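Local atomic coordinates of beta-galactosidase (Trichoderma reesei, PDB entry 3OG2), a protein that probably hydrolyses terminal non-reducing beta-D-galactose residues from beta-D-galactosides, as a secreted glycoside hydrolase of family 35. Residues 425-430 with 434-439; 457-462 with 479-484; 525-530 with 540-545. All coordinates share one frame; numbering follows the deposited sequence.

Contact 1: 425-430 with 434-439; sequences VKLPTS and LTIPQL
V425 and I436 meet through their peptide groups, the flat units of this contact, and are bonded twice: V425 N donates to I436 O (3.1 Å) and I436 N returns to V425 O (2.7 Å). Two residues on, L427 and L434 likewise exchange two N-H...O bonds. The Q438 side-chain amide has T435 O nearly in its plane, bonded to NE2 at 2.8 Å, which ties the bend after the strand back to the backbone of T435.

This is an antiparallel beta hairpin, strand 421-427 returning as strand 434-436, with K426 and T435 as the non-hydrogen-bonded pair between the two bonded ones. These two side chains share one face. The lysine stem passes T435 OG1 at a roughly right angle, CB 3.7 Å from it, and an almost eclipsed last torsion (chi4 8°) folds NZ back over the strand, where it comes near the backbone of L434 without bonding to L434 N. D433 of the hairpin loop is also touched by this lysine.

The other face is apolar. V425 CG2 leans on I436 CB (4.0 Å), and the L427 CD1 methyl meets I436 CD1 at 4.2 Å, crossing it. Y466 of strand 462-467 also touches I436, while F408 of strand 406-412 lies against L427, so this face is turned into the domain. Toward the loop, L434 CD1 packs 4.1 Å from T429 OG1, a hydroxyl whose bonds go to G432 O and A431 N inside the hairpin loop. After I436 a cis peptide bond leads into P437 and takes the chain out of the strand.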
loop_
_atom_site.group_PDB
_atom_site.type_symbol
_atom_site.label_atom_id
_atom_site.label_comp_id
_atom_site.label_asym_id
_atom_site.label_seq_id
_atom_site.Cartn_x
_atom_site.Cartn_y
_atom_site.Cartn_z
ATOM N N VAL A 425 18.259 5.366 34.282
ATOM C CA VAL A 425 18.841 6.415 33.412
ATOM C C VAL A 425 19.292 7.580 34.267
ATOM O O VAL A 425 18.826 7.808 35.385
ATOM C CB VAL A 425 17.866 6.912 32.310
ATOM C CG1 VAL A 425 17.615 5.792 31.317
ATOM C CG2 VAL A 425 16.580 7.359 32.945
ATOM N N LYS A 426 20.218 8.358 33.737
ATOM C CA LYS A 426 20.670 9.595 34.369
ATOM C C LYS A 426 20.485 10.668 33.295
ATOM O O LYS A 426 21.216 10.650 32.280
ATOM C CB LYS A 426 22.123 9.489 34.869
ATOM C CG LYS A 426 22.546 10.772 35.540
ATOM C CD LYS A 426 23.911 10.685 36.216
ATOM C CE LYS A 426 23.843 11.665 37.392
ATOM N NZ LYS A 426 22.460 12.224 37.614
ATOM N N LEU A 427 19.488 11.558 33.461
ATOM C CA LEU A 427 19.073 12.440 32.367
ATOM C C LEU A 427 19.211 13.890 32.806
ATOM O O LEU A 427 18.964 14.212 33.975
ATOM C CB LEU A 427 17.604 12.201 31.959
ATOM C CG LEU A 427 17.292 10.772 31.517
ATOM C CD1 LEU A 427 15.828 10.606 31.142
ATOM C CD2 LEU A 427 18.153 10.311 30.347
ATOM N N PRO A 428 19.575 14.731 31.881
ATOM C CA PRO A 428 19.610 16.164 32.172
ATOM C C PRO A 428 18.203 16.732 32.266
ATOM O O PRO A 428 17.307 16.375 31.457
ATOM C CB PRO A 428 20.387 16.741 30.978
ATOM C CG PRO A 428 20.065 15.786 29.858
ATOM C CD PRO A 428 20.016 14.419 30.498
ATOM N N THR A 429 18.002 17.612 33.247
ATOM C CA THR A 429 16.735 18.294 33.393
ATOM C C THR A 429 17.014 19.744 33.829
ATOM O O THR A 429 18.126 20.049 34.231
ATOM C CB THR A 429 15.759 17.697 34.424
ATOM O OG1 THR A 429 16.222 18.013 35.738
ATOM C CG2 THR A 429 15.698 16.186 34.352
ATOM N N SER A 430 15.996 20.592 33.743
ATOM C CA SER A 430 16.054 21.942 34.312
ATOM C C SER A 430 16.316 21.949 35.810
ATOM O O SER A 430 16.691 22.987 36.362
ATOM C CB SER A 430 14.734 22.676 34.086
ATOM O OG SER A 430 13.652 21.922 34.685
ATOM N N LEU A 434 19.466 13.889 36.862
ATOM C CA LEU A 434 18.858 12.987 37.850
ATOM C C LEU A 434 18.945 11.523 37.454
ATOM O O LEU A 434 18.652 11.210 36.306
ATOM C CB LEU A 434 17.376 13.308 38.018
ATOM C CG LEU A 434 17.062 14.724 38.464
ATOM C CD1 LEU A 434 15.567 14.955 38.409
ATOM C CD2 LEU A 434 17.658 14.933 39.840
ATOM N N THR A 435 19.252 10.639 38.365
ATOM C CA THR A 435 19.144 9.202 38.152
ATOM C C THR A 435 17.690 8.824 38.481
ATOM O O THR A 435 17.189 9.105 39.599
ATOM C CB THR A 435 20.155 8.359 38.938
ATOM O OG1 THR A 435 21.490 8.625 38.461
ATOM C CG2 THR A 435 19.874 6.881 38.695
ATOM N N ILE A 436 17.094 8.219 37.475
ATOM C CA ILE A 436 15.669 7.913 37.563
ATOM C C ILE A 436 15.520 6.417 37.383
ATOM O O ILE A 436 16.178 5.871 36.456
ATOM C CB ILE A 436 14.971 8.674 36.417
ATOM C CG1 ILE A 436 15.070 10.204 36.601
ATOM C CG2 ILE A 436 13.524 8.224 36.270
ATOM C CD1 ILE A 436 15.100 10.877 35.240
ATOM N N PRO A 437 14.682 5.734 38.139
ATOM C CA PRO A 437 13.739 6.253 39.152
ATOM C C PRO A 437 14.296 6.911 40.412
ATOM O O PRO A 437 15.152 6.390 41.114
ATOM C CB PRO A 437 12.961 4.992 39.586
ATOM C CG PRO A 437 13.035 4.183 38.308
ATOM C CD PRO A 437 14.472 4.289 37.862
ATOM N N GLN A 438 13.765 8.085 40.738
ATOM C CA GLN A 438 14.165 8.772 41.957
ATOM C C GLN A 438 13.576 8.136 43.181
ATOM O O GLN A 438 14.052 8.459 44.286
ATOM C CB GLN A 438 13.693 10.238 41.865
ATOM C CG GLN A 438 14.519 11.068 40.868
ATOM C CD GLN A 438 15.635 11.687 41.702
ATOM O OE1 GLN A 438 15.349 12.498 42.596
ATOM N NE2 GLN A 438 16.886 11.283 41.411
ATOM N N LEU A 439 12.522 7.337 43.061
ATOM C CA LEU A 439 11.915 6.711 44.231
ATOM C C LEU A 439 12.296 5.255 44.296
ATOM O O LEU A 439 11.626 4.505 45.021
ATOM C CB LEU A 439 10.376 6.914 44.221
ATOM C CG LEU A 439 9.958 8.382 44.418
ATOM C CD1 LEU A 439 8.466 8.468 44.218
ATOM C CD2 LEU A 439 10.402 8.827 45.789
#

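Contact 2: 457-462 with 479-484; sequences YPVGKF and EKTVLV
V459 and T481 supply the apolar part of this buried contact. V459 CG1 lies 3.9 Å from T481 CG2 and also reaches L483 CB at 4.3 Å; it gets there because it stands opposite the backbone N (chi1 -175°), leaning out from its strand. W474 of strand 470-476 touches both V459 and L483.

The aromatic part belongs to F462. Its ring presents an edge to the threonine, with CE1 3.6 Å from T481 OG1, and the hydroxyl lies in the ring plane. V459 O is also in that plane, at the ring's edge.

The polar link is made by a water, which accepts from K461 N at 2.7 Å and is hydrogen-bonded to T481 OG1 at 2.8 Å. It thereby joins the backbone of the turn to the opposing strand, where the two backbones themselves stay well apart.

Within 457-462, V459 and F462 close the turn by two backbone bonds, V459 N to F462 O at 2.8 Å and F462 N to V459 O at 3.0 Å, with G460 taking the positive phi of its second position. The result is a tight type II' beta hairpin at the end of strands 450-459 and 462-467, packed side chain to side chain on a strand of a second sheet, as in a beta sandwich.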
loop_
_atom_site.group_PDB
_atom_site.type_symbol
_atom_site.label_atom_id
_atom_site.label_comp_id
_atom_site.label_asym_id
_atom_site.label_seq_id
_atom_site.Cartn_x
_atom_site.Cartn_y
_atom_site.Cartn_z
ATOM N N TYR A 457 9.117 18.172 29.521
ATOM C CA TYR A 457 8.148 18.001 28.442
ATOM C C TYR A 457 6.931 18.835 28.763
ATOM O O TYR A 457 6.264 18.594 29.795
ATOM C CB TYR A 457 7.808 16.511 28.341
ATOM C CG TYR A 457 6.821 16.216 27.238
ATOM C CD1 TYR A 457 5.429 16.239 27.502
ATOM C CD2 TYR A 457 7.245 15.936 25.942
ATOM C CE1 TYR A 457 4.514 15.984 26.502
ATOM C CE2 TYR A 457 6.328 15.661 24.949
ATOM C CZ TYR A 457 4.970 15.676 25.241
ATOM O OH TYR A 457 4.038 15.434 24.258
ATOM N N PRO A 458 6.560 19.789 27.922
ATOM C CA PRO A 458 5.411 20.625 28.255
ATOM C C PRO A 458 4.070 19.929 28.012
ATOM O O PRO A 458 3.832 19.284 26.961
ATOM C CB PRO A 458 5.530 21.810 27.277
ATOM C CG PRO A 458 6.466 21.349 26.225
ATOM C CD PRO A 458 7.238 20.176 26.686
ATOM N N VAL A 459 3.192 20.043 28.991
ATOM C CA VAL A 459 1.850 19.519 28.941
ATOM C C VAL A 459 0.903 20.680 29.190
ATOM O O VAL A 459 0.331 20.908 30.274
ATOM C CB VAL A 459 1.637 18.383 29.942
ATOM C CG1 VAL A 459 0.235 17.760 29.794
ATOM C CG2 VAL A 459 2.707 17.289 29.768
ATOM N N GLY A 460 0.734 21.555 28.207
ATOM C CA GLY A 460 -0.090 22.759 28.415
ATOM C C GLY A 460 0.608 23.684 29.397
ATOM O O GLY A 460 1.771 24.080 29.273
ATOM N N LYS A 461 -0.141 24.037 30.431
ATOM C CA LYS A 461 0.457 24.864 31.475
ATOM C C LYS A 461 1.324 24.051 32.413
ATOM O O LYS A 461 1.963 24.737 33.221
ATOM C CB LYS A 461 -0.697 25.584 32.206
ATOM C CG LYS A 461 -1.227 26.635 31.228
ATOM C CD LYS A 461 -2.246 27.605 31.733
ATOM C CE LYS A 461 -2.905 28.360 30.575
ATOM N NZ LYS A 461 -1.930 29.272 29.891
ATOM N N PHE A 462 1.360 22.757 32.346
ATOM C CA PHE A 462 2.078 21.927 33.286
ATOM C C PHE A 462 3.358 21.497 32.606
ATOM O O PHE A 462 3.465 21.580 31.365
ATOM C CB PHE A 462 1.256 20.687 33.640
ATOM C CG PHE A 462 -0.036 21.065 34.328
ATOM C CD1 PHE A 462 -1.202 21.280 33.622
ATOM C CD2 PHE A 462 -0.051 21.245 35.715
ATOM C CE1 PHE A 462 -2.387 21.639 34.283
ATOM C CE2 PHE A 462 -1.199 21.609 36.421
ATOM C CZ PHE A 462 -2.370 21.825 35.663
ATOM N N GLU A 479 -11.694 22.544 31.526
ATOM C CA GLU A 479 -11.761 22.451 32.984
ATOM C C GLU A 479 -10.629 21.614 33.560
ATOM O O GLU A 479 -10.355 21.559 34.762
ATOM C CB GLU A 479 -13.151 21.899 33.308
ATOM C CG GLU A 479 -13.478 20.518 32.830
ATOM C CD GLU A 479 -13.681 20.259 31.359
ATOM O OE1 GLU A 479 -12.852 20.595 30.495
ATOM O OE2 GLU A 479 -14.726 19.665 30.981
ATOM N N LYS A 480 -9.913 20.900 32.722
ATOM C CA LYS A 480 -8.850 20.019 33.145
ATOM C C LYS A 480 -7.824 19.892 31.989
ATOM O O LYS A 480 -8.168 20.110 30.827
ATOM C CB LYS A 480 -9.295 18.619 33.534
ATOM C CG LYS A 480 -10.160 17.769 32.627
ATOM C CD LYS A 480 -10.343 16.324 33.080
ATOM C CE LYS A 480 -11.284 15.465 32.218
ATOM N NZ LYS A 480 -11.355 14.038 32.767
ATOM N N THR A 481 -6.618 19.516 32.346
ATOM C CA THR A 481 -5.621 19.053 31.369
ATOM C C THR A 481 -5.484 17.555 31.536
ATOM O O THR A 481 -5.405 17.097 32.676
ATOM C CB THR A 481 -4.282 19.775 31.585
ATOM O OG1 THR A 481 -4.464 21.183 31.375
ATOM C CG2 THR A 481 -3.207 19.348 30.605
ATOM N N VAL A 482 -5.497 16.809 30.442
ATOM C CA VAL A 482 -5.409 15.360 30.521
ATOM C C VAL A 482 -4.120 14.909 29.898
ATOM O O VAL A 482 -3.749 15.415 28.813
ATOM C CB VAL A 482 -6.608 14.756 29.769
ATOM C CG1 VAL A 482 -6.373 13.277 29.531
ATOM C CG2 VAL A 482 -7.865 14.991 30.573
ATOM N N LEU A 483 -3.422 13.978 30.530
ATOM C CA LEU A 483 -2.199 13.370 30.022
ATOM C C LEU A 483 -2.393 11.843 30.085
ATOM O O LEU A 483 -2.851 11.358 31.126
ATOM C CB LEU A 483 -1.026 13.781 30.917
ATOM C CG LEU A 483 0.299 13.079 30.662
ATOM C CD1 LEU A 483 0.855 13.388 29.266
ATOM C CD2 LEU A 483 1.321 13.503 31.733
ATOM N N VAL A 484 -2.115 11.131 29.019
ATOM C CA VAL A 484 -2.225 9.669 28.979
ATOM C C VAL A 484 -0.826 9.122 28.770
ATOM O O VAL A 484 -0.180 9.448 27.744
ATOM C CB VAL A 484 -3.153 9.193 27.850
ATOM C CG1 VAL A 484 -3.260 7.658 27.889
ATOM C CG2 VAL A 484 -4.521 9.874 27.980
HETATM O O HOH W 1 -2.719 23.193 30.675
#

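Contact 3: 525-530 with 540-545; sequences LTVVLQ and VQLGSL
V527 opens the contact, meeting L542 tip to tip. Its CG1 methyl stands opposite the backbone N (chi1 -177°), which carries it outward to face both methyls of the leucine: L542 CD2 is 4.0 Å from V527 CG1, and L542 CD1 is 4.2 Å from the same methyl. The contact is purely apolar, with both residues buried.

V528, next along the strand, turns its side chain to the other face and meets Y466 and L439 there. The alternation of a beta strand then brings L529 back to the interface, where its two methyls have separate tasks. CD2 nestles against the isopropyl head of V540, 3.8 Å from V540 CG1, and lies 4.0 Å from both V540 CB and V540 CG2. L529 CD1 passes L542, which runs the opposite way, 4.2 Å from L542 CD1; that L542 methyl thus touches both V527 and L529. Two alternate side chains from each strand meet, mostly end to end, while the strand axes run almost antiparallel (172°) and are 10.6 Å apart, a spacing that suits sheets packed face to face rather than strands paired by backbone bonds.

Beyond L542 the second segment turns away through a type II' beta turn to L545, with G543 at its positive-phi position; Q541 NE2 bonds to G543 O at 2.8 Å and pins the turn to its own strand.

Strand 527-532 lies between strands 492-497 and 518-521 of its sheet, and these flank the contact: V497 touches L542, and I519 touches both V527 and V540. On the opposing side, strand 538-542 pairs with strand 545-551, V540 bonding through its backbone to I547.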
loop_
_atom_site.group_PDB
_atom_site.type_symbol
_atom_site.label_atom_id
_atom_site.label_comp_id
_atom_site.label_asym_id
_atom_site.label_seq_id
_atom_site.Cartn_x
_atom_site.Cartn_y
_atom_site.Cartn_z
ATOM N N LEU A 525 7.428 21.024 45.882
ATOM C CA LEU A 525 6.118 20.675 45.336
ATOM C C LEU A 525 6.251 20.080 43.955
ATOM O O LEU A 525 5.252 20.018 43.250
ATOM C CB LEU A 525 5.136 21.863 45.299
ATOM C CG LEU A 525 4.598 22.269 46.680
ATOM C CD1 LEU A 525 3.393 23.208 46.576
ATOM C CD2 LEU A 525 4.250 21.020 47.483
ATOM N N THR A 526 7.450 19.606 43.598
ATOM C CA THR A 526 7.489 18.647 42.495
ATOM C C THR A 526 6.879 17.319 42.939
ATOM O O THR A 526 7.266 16.740 43.964
ATOM C CB THR A 526 8.923 18.406 42.050
ATOM O OG1 THR A 526 9.390 19.635 41.515
ATOM C CG2 THR A 526 8.979 17.373 40.931
ATOM N N VAL A 527 5.928 16.811 42.193
ATOM C CA VAL A 527 5.244 15.587 42.551
ATOM C C VAL A 527 5.849 14.432 41.758
ATOM O O VAL A 527 5.891 14.476 40.513
ATOM C CB VAL A 527 3.735 15.758 42.258
ATOM C CG1 VAL A 527 3.054 14.459 42.719
ATOM C CG2 VAL A 527 3.087 16.984 42.908
ATOM N N VAL A 528 6.321 13.410 42.423
ATOM C CA VAL A 528 6.920 12.263 41.790
ATOM C C VAL A 528 6.005 11.057 41.956
ATOM O O VAL A 528 5.572 10.745 43.065
ATOM C CB VAL A 528 8.320 11.970 42.374
ATOM C CG1 VAL A 528 8.966 10.819 41.631
ATOM C CG2 VAL A 528 9.175 13.242 42.355
ATOM N N LEU A 529 5.691 10.436 40.804
ATOM C CA LEU A 529 4.727 9.342 40.791
ATOM C C LEU A 529 5.388 8.124 40.194
ATOM O O LEU A 529 5.975 8.234 39.139
ATOM C CB LEU A 529 3.496 9.695 39.925
ATOM C CG LEU A 529 2.679 10.889 40.449
ATOM C CD1 LEU A 529 3.228 12.198 39.818
ATOM C CD2 LEU A 529 1.199 10.806 40.156
ATOM N N GLN A 530 5.275 6.989 40.863
ATOM C CA GLN A 530 5.772 5.724 40.375
ATOM C C GLN A 530 4.592 4.768 40.189
ATOM O O GLN A 530 3.658 4.756 41.006
ATOM C CB GLN A 530 6.763 5.150 41.395
ATOM C CG GLN A 530 7.769 4.218 40.776
ATOM C CD GLN A 530 8.871 3.932 41.780
ATOM O OE1 GLN A 530 8.555 3.139 42.639
ATOM N NE2 GLN A 530 10.016 4.530 41.634
ATOM N N VAL A 540 -4.552 9.687 38.586
ATOM C CA VAL A 540 -4.240 10.634 39.640
ATOM C C VAL A 540 -4.552 12.052 39.157
ATOM O O VAL A 540 -4.275 12.405 38.004
ATOM C CB VAL A 540 -2.750 10.546 40.073
ATOM C CG1 VAL A 540 -2.416 11.646 41.097
ATOM C CG2 VAL A 540 -2.450 9.158 40.615
ATOM N N GLN A 541 -5.129 12.846 40.045
ATOM C CA GLN A 541 -5.405 14.250 39.778
ATOM C C GLN A 541 -4.449 15.130 40.594
ATOM O O GLN A 541 -4.319 14.954 41.812
ATOM C CB GLN A 541 -6.842 14.590 40.160
ATOM C CG GLN A 541 -7.087 16.081 39.907
ATOM C CD GLN A 541 -8.528 16.453 40.144
ATOM O OE1 GLN A 541 -9.266 15.595 40.626
ATOM N NE2 GLN A 541 -8.919 17.691 39.827
ATOM N N LEU A 542 -3.752 16.032 39.922
ATOM C CA LEU A 542 -2.864 17.013 40.524
ATOM C C LEU A 542 -3.354 18.404 40.166
ATOM O O LEU A 542 -3.106 18.925 39.079
ATOM C CB LEU A 542 -1.418 16.829 40.070
ATOM C CG LEU A 542 -0.791 15.436 40.127
ATOM C CD1 LEU A 542 0.606 15.464 39.521
ATOM C CD2 LEU A 542 -0.763 14.919 41.554
ATOM N N GLY A 543 -4.062 19.076 41.046
ATOM C CA GLY A 543 -4.660 20.342 40.634
ATOM C C GLY A 543 -5.663 20.049 39.532
ATOM O O GLY A 543 -6.551 19.210 39.655
ATOM N N SER A 544 -5.506 20.765 38.405
ATOM C CA SER A 544 -6.380 20.557 37.267
ATOM C C SER A 544 -5.760 19.621 36.219
ATOM O O SER A 544 -6.363 19.453 35.155
ATOM C CB SER A 544 -6.791 21.871 36.594
ATOM O OG SER A 544 -5.700 22.530 35.992
ATOM N N LEU A 545 -4.642 19.012 36.528
ATOM C CA LEU A 545 -4.017 17.993 35.658
ATOM C C LEU A 545 -4.491 16.605 36.077
ATOM O O LEU A 545 -4.438 16.251 37.245
ATOM C CB LEU A 545 -2.494 18.107 35.806
ATOM C CG LEU A 545 -1.699 17.040 35.012
ATOM C CD1 LEU A 545 -1.917 17.170 33.514
ATOM C CD2 LEU A 545 -0.233 17.081 35.358
#

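Overall arrangement
All three contacts lie in domain 2 of the beta-galactosidase, one after another along the chain and away from the galactose-binding residues. Contacts 2 and 3, with centres about 11 Å apart, both join the eight-stranded antiparallel sheet to the five-stranded sheet containing 481-487 and 538-542. They meet directly: T481 N probably bonds to S544 O, and F462 packs on S544. Contact 1 belongs to a separate three-stranded sheet, its centre about 17 Å from that of contact 3 and 21 Å from that of contact 2. It touches contact 3 where L439 packs on V528 and Q530, and P437 on Q530. Together they make this domain a stack of layered beta sheets.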